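Local coordinates for DUF3836 domain-containing protein (Bacteroides vulgatus, PDB 4R8O), which is of unknown function but folds as a single-layer antiparallel beta sheet, a form thought to have evolved from repeated beta hairpins, at residues G17-E22 with H38-D43. Numbering follows the deposited sequence.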
ATOM      1  N   GLY A  17      12.578 -12.790   4.069  1.00 82.49           N
ATOM      2  CA  GLY A  17      11.417 -13.404   4.707  1.00 77.22           C
ATOM      3  C   GLY A  17      10.179 -12.542   4.740  1.00 78.45           C
ATOM      4  O   GLY A  17       9.104 -13.055   5.060  1.00 84.03           O
ATOM      5  N   VAL A  18      10.311 -11.253   4.410  1.00 72.39           N
ATOM      6  CA  VAL A  18       9.176 -10.357   4.402  1.00 68.48           C
ATOM      7  C   VAL A  18       8.928  -9.818   3.020  1.00 67.24           C
ATOM      8  O   VAL A  18       9.844  -9.344   2.353  1.00 67.96           O
ATOM      9  CB  VAL A  18       9.295  -9.166   5.387  1.00 69.42           C
ATOM     10  CG1 VAL A  18       9.167  -9.679   6.818  1.00 77.40           C
ATOM     11  CG2 VAL A  18      10.575  -8.360   5.210  1.00 65.64           C
ATOM     12  N   VAL A  19       7.647  -9.841   2.657  1.00 66.73           N
ATOM     13  CA  VAL A  19       7.123  -9.189   1.470  1.00 66.21           C
ATOM     14  C   VAL A  19       7.272  -7.664   1.459  1.00 66.40           C
ATOM     15  O   VAL A  19       6.606  -6.968   2.196  1.00 71.47           O
ATOM     16  CB  VAL A  19       5.639  -9.557   1.213  1.00 66.19           C
ATOM     17  CG1 VAL A  19       5.524 -11.028   0.873  1.00 69.10           C
ATOM     18  CG2 VAL A  19       4.728  -9.253   2.396  1.00 76.63           C
ATOM     19  N   VAL A  20       8.149  -7.161   0.596  1.00 70.75           N
ATOM     20  CA  VAL A  20       8.472  -5.731   0.471  1.00 64.54           C
ATOM     21  C   VAL A  20       7.520  -5.074  -0.495  1.00 60.68           C
ATOM     22  O   VAL A  20       7.381  -3.857  -0.523  1.00 67.12           O
ATOM     23  CB  VAL A  20       9.924  -5.562  -0.053  1.00 67.48           C
ATOM     24  CG1 VAL A  20      10.334  -4.090  -0.237  1.00 71.64           C
ATOM     25  CG2 VAL A  20      10.866  -6.243   0.913  1.00 64.08           C
ATOM     26  N   SER A  21       6.903  -5.882  -1.327  1.00 60.02           N
ATOM     27  CA  SER A  21       6.011  -5.392  -2.328  1.00 62.54           C
ATOM     28  C   SER A  21       5.102  -6.503  -2.815  1.00 65.32           C
ATOM     29  O   SER A  21       5.460  -7.687  -2.763  1.00 64.00           O
ATOM     30  CB  SER A  21       6.819  -4.855  -3.503  1.00 62.42           C
ATOM     31  OG  SER A  21       5.981  -4.514  -4.604  1.00 69.08           O
ATOM     32  N   GLU A  22       3.956  -6.100  -3.338  1.00 63.06           N
ATOM     33  CA  GLU A  22       3.042  -7.027  -3.975  1.00 62.37           C
ATOM     34  C   GLU A  22       2.308  -6.335  -5.115  1.00 58.92           C
ATOM     35  O   GLU A  22       1.870  -5.207  -4.983  1.00 62.06           O
ATOM     36  CB  GLU A  22       2.070  -7.518  -2.952  1.00 66.04           C
ATOM     37  CG  GLU A  22       1.256  -8.677  -3.432  1.00 71.58           C
ATOM     38  CD  GLU A  22       0.020  -8.857  -2.619  1.00 74.36           C
ATOM     39  OE1 GLU A  22      -0.798  -7.918  -2.596  1.00 88.33           O
ATOM     40  OE2 GLU A  22      -0.129  -9.923  -2.006  1.00 76.40           O
ATOM     41  N   HIS A  38       1.227  -2.699  -3.933  1.00 57.58           N
ATOM     42  CA  HIS A  38       1.364  -2.354  -2.526  1.00 55.90           C
ATOM     43  C   HIS A  38       2.843  -2.366  -2.198  1.00 53.24           C
ATOM     44  O   HIS A  38       3.496  -3.373  -2.408  1.00 55.26           O
ATOM     45  CB  HIS A  38       0.718  -3.393  -1.655  1.00 59.55           C
ATOM     46  CG  HIS A  38      -0.759  -3.274  -1.517  1.00 59.39           C
ATOM     47  ND1 HIS A  38      -1.343  -2.337  -0.698  1.00 58.86           N
ATOM     48  CD2 HIS A  38      -1.768  -4.051  -1.987  1.00 61.49           C
ATOM     49  CE1 HIS A  38      -2.653  -2.523  -0.691  1.00 62.08           C
ATOM     50  NE2 HIS A  38      -2.939  -3.562  -1.463  1.00 57.18           N
ATOM     51  N   ASN A  39       3.367  -1.283  -1.665  1.00 52.76           N
ATOM     52  CA  ASN A  39       4.782  -1.238  -1.245  1.00 44.68           C
ATOM     53  C   ASN A  39       4.771  -1.146   0.268  1.00 44.36           C
ATOM     54  O   ASN A  39       4.163  -0.249   0.811  1.00 39.81           O
ATOM     55  CB  ASN A  39       5.423  -0.035  -1.879  1.00 45.53           C
ATOM     56  CG  ASN A  39       5.318  -0.070  -3.412  1.00 49.22           C
ATOM     57  OD1 ASN A  39       5.694  -1.074  -4.045  1.00 60.07           O
ATOM     58  ND2 ASN A  39       4.793   0.999  -4.016  1.00 47.05           N
ATOM     59  N   TYR A  40       5.411  -2.112   0.930  1.00 47.62           N
ATOM     60  CA  TYR A  40       5.419  -2.253   2.381  1.00 49.09           C
ATOM     61  C   TYR A  40       6.778  -1.904   3.008  1.00 48.11           C
ATOM     62  O   TYR A  40       7.793  -2.200   2.410  1.00 50.36           O
ATOM     63  CB  TYR A  40       5.158  -3.714   2.722  1.00 51.54           C
ATOM     64  CG  TYR A  40       3.906  -4.247   2.144  1.00 52.34           C
ATOM     65  CD1 TYR A  40       2.684  -3.867   2.656  1.00 56.36           C
ATOM     66  CD2 TYR A  40       3.932  -5.162   1.098  1.00 56.55           C
ATOM     67  CE1 TYR A  40       1.502  -4.372   2.131  1.00 60.27           C
ATOM     68  CE2 TYR A  40       2.769  -5.678   0.556  1.00 54.51           C
ATOM     69  CZ  TYR A  40       1.551  -5.279   1.074  1.00 60.94           C
ATOM     70  OH  TYR A  40       0.384  -5.762   0.535  1.00 59.08           O
ATOM     71  N   LYS A  41       6.777  -1.327   4.216  1.00 48.88           N
ATOM     72  CA  LYS A  41       8.001  -1.009   4.983  1.00 47.93           C
ATOM     73  C   LYS A  41       7.833  -1.619   6.340  1.00 45.28           C
ATOM     74  O   LYS A  41       6.717  -1.759   6.813  1.00 48.74           O
ATOM     75  CB  LYS A  41       8.196   0.502   5.150  1.00 51.83           C
ATOM     76  CG  LYS A  41       8.028   1.268   3.850  1.00 59.48           C
ATOM     77  CD  LYS A  41       8.730   2.618   3.769  1.00 63.17           C
ATOM     78  CE  LYS A  41       9.020   2.977   2.293  1.00 65.75           C
ATOM     79  NZ  LYS A  41       9.762   1.954   1.461  1.00 65.06           N
ATOM     80  N   TYR A  42       8.931  -1.966   6.988  1.00 48.61           N
ATOM     81  CA  TYR A  42       8.883  -2.634   8.309  1.00 52.34           C
ATOM     82  C   TYR A  42       9.807  -1.904   9.256  1.00 50.58           C
ATOM     83  O   TYR A  42      10.661  -1.163   8.803  1.00 52.95           O
ATOM     84  CB  TYR A  42       9.266  -4.120   8.150  1.00 56.30           C
ATOM     85  CG  TYR A  42       8.269  -4.913   7.290  1.00 55.10           C
ATOM     86  CD1 TYR A  42       8.259  -4.796   5.898  1.00 60.55           C
ATOM     87  CD2 TYR A  42       7.322  -5.756   7.867  1.00 60.36           C
ATOM     88  CE1 TYR A  42       7.331  -5.483   5.101  1.00 59.94           C
ATOM     89  CE2 TYR A  42       6.382  -6.448   7.078  1.00 59.45           C
ATOM     90  CZ  TYR A  42       6.393  -6.306   5.698  1.00 58.81           C
ATOM     91  OH  TYR A  42       5.486  -6.984   4.909  1.00 65.77           O
ATOM     92  N   ASP A  43       9.610  -2.057  10.558  1.00 54.08           N
ATOM     93  CA  ASP A  43      10.552  -1.499  11.544  1.00 59.54           C
ATOM     94  C   ASP A  43      11.714  -2.475  11.763  1.00 58.86           C
ATOM     95  O   ASP A  43      11.821  -3.444  11.051  1.00 57.80           O
ATOM     96  CB  ASP A  43       9.830  -1.151  12.844  1.00 62.03           C
ATOM     97  CG  ASP A  43       9.171  -2.339  13.506  1.00 65.56           C
ATOM     98  OD1 ASP A  43       9.689  -3.492  13.471  1.00 66.94           O
ATOM     99  OD2 ASP A  43       8.090  -2.099  14.044  1.00 60.82           O
TER
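Residues 17-22 and 38-43 come from the two arms of one beta hairpin, paired closely at Glu22 and His38 and splayed apart toward Gly17 and Asp43. At the paired end the backbone is tightly knit: His38 N gives a nearly straight bond to Glu22 O (2.8 Å, 168° at the hydrogen), and Glu22 N returns a more bent bond to His38 O. Ser21 and Asn39 form the next, non-hydrogen-bonded pair, where Ser21 CA lies 3.2 Å from His38 O and the side chains add only a weak bond from OG to OD1. Val20 and Ser21 both face Glu13 of strand 8-15, a classic beta bulge on the other edge of strand 18-28; toward 38-42, Tyr40 N bonds to Val20 O at 3.0 Å, from above the carbonyl plane. On the face carrying Glu22 and His38, the Tyr40 ring turns its CD2-CE2 edge to strand 18-28, CE2 lying 4.0 Å from Glu22 CB.

In the looser, partly exposed part, Tyr42 bridges the widening gap. With CG anti to its carbonyl carbon (chi1 -64°), it places OH 2.9 Å from Val19 O, on a lone pair in the carbonyl plane, while Val18 CB sits over one ring face, 4.2 Å from the centroid, as a CH-pi contact. A leucine here would lose the hydroxyl bond to Val19 O and the aromatic face beneath Val18, and would probably loosen this end of the hairpin.

The hairpin is part of a single-layer antiparallel sheet, with strand 8-15 on one side, where Val19 touches Ala12 and Glu22 touches Tyr10. On the other runs strand 48-57, where Asp51 binds His38 ND1, Gln54 binds Asn39 ND2, and Arg48 bonds to Tyr42 OH and makes a cation-pi contact with Tyr40.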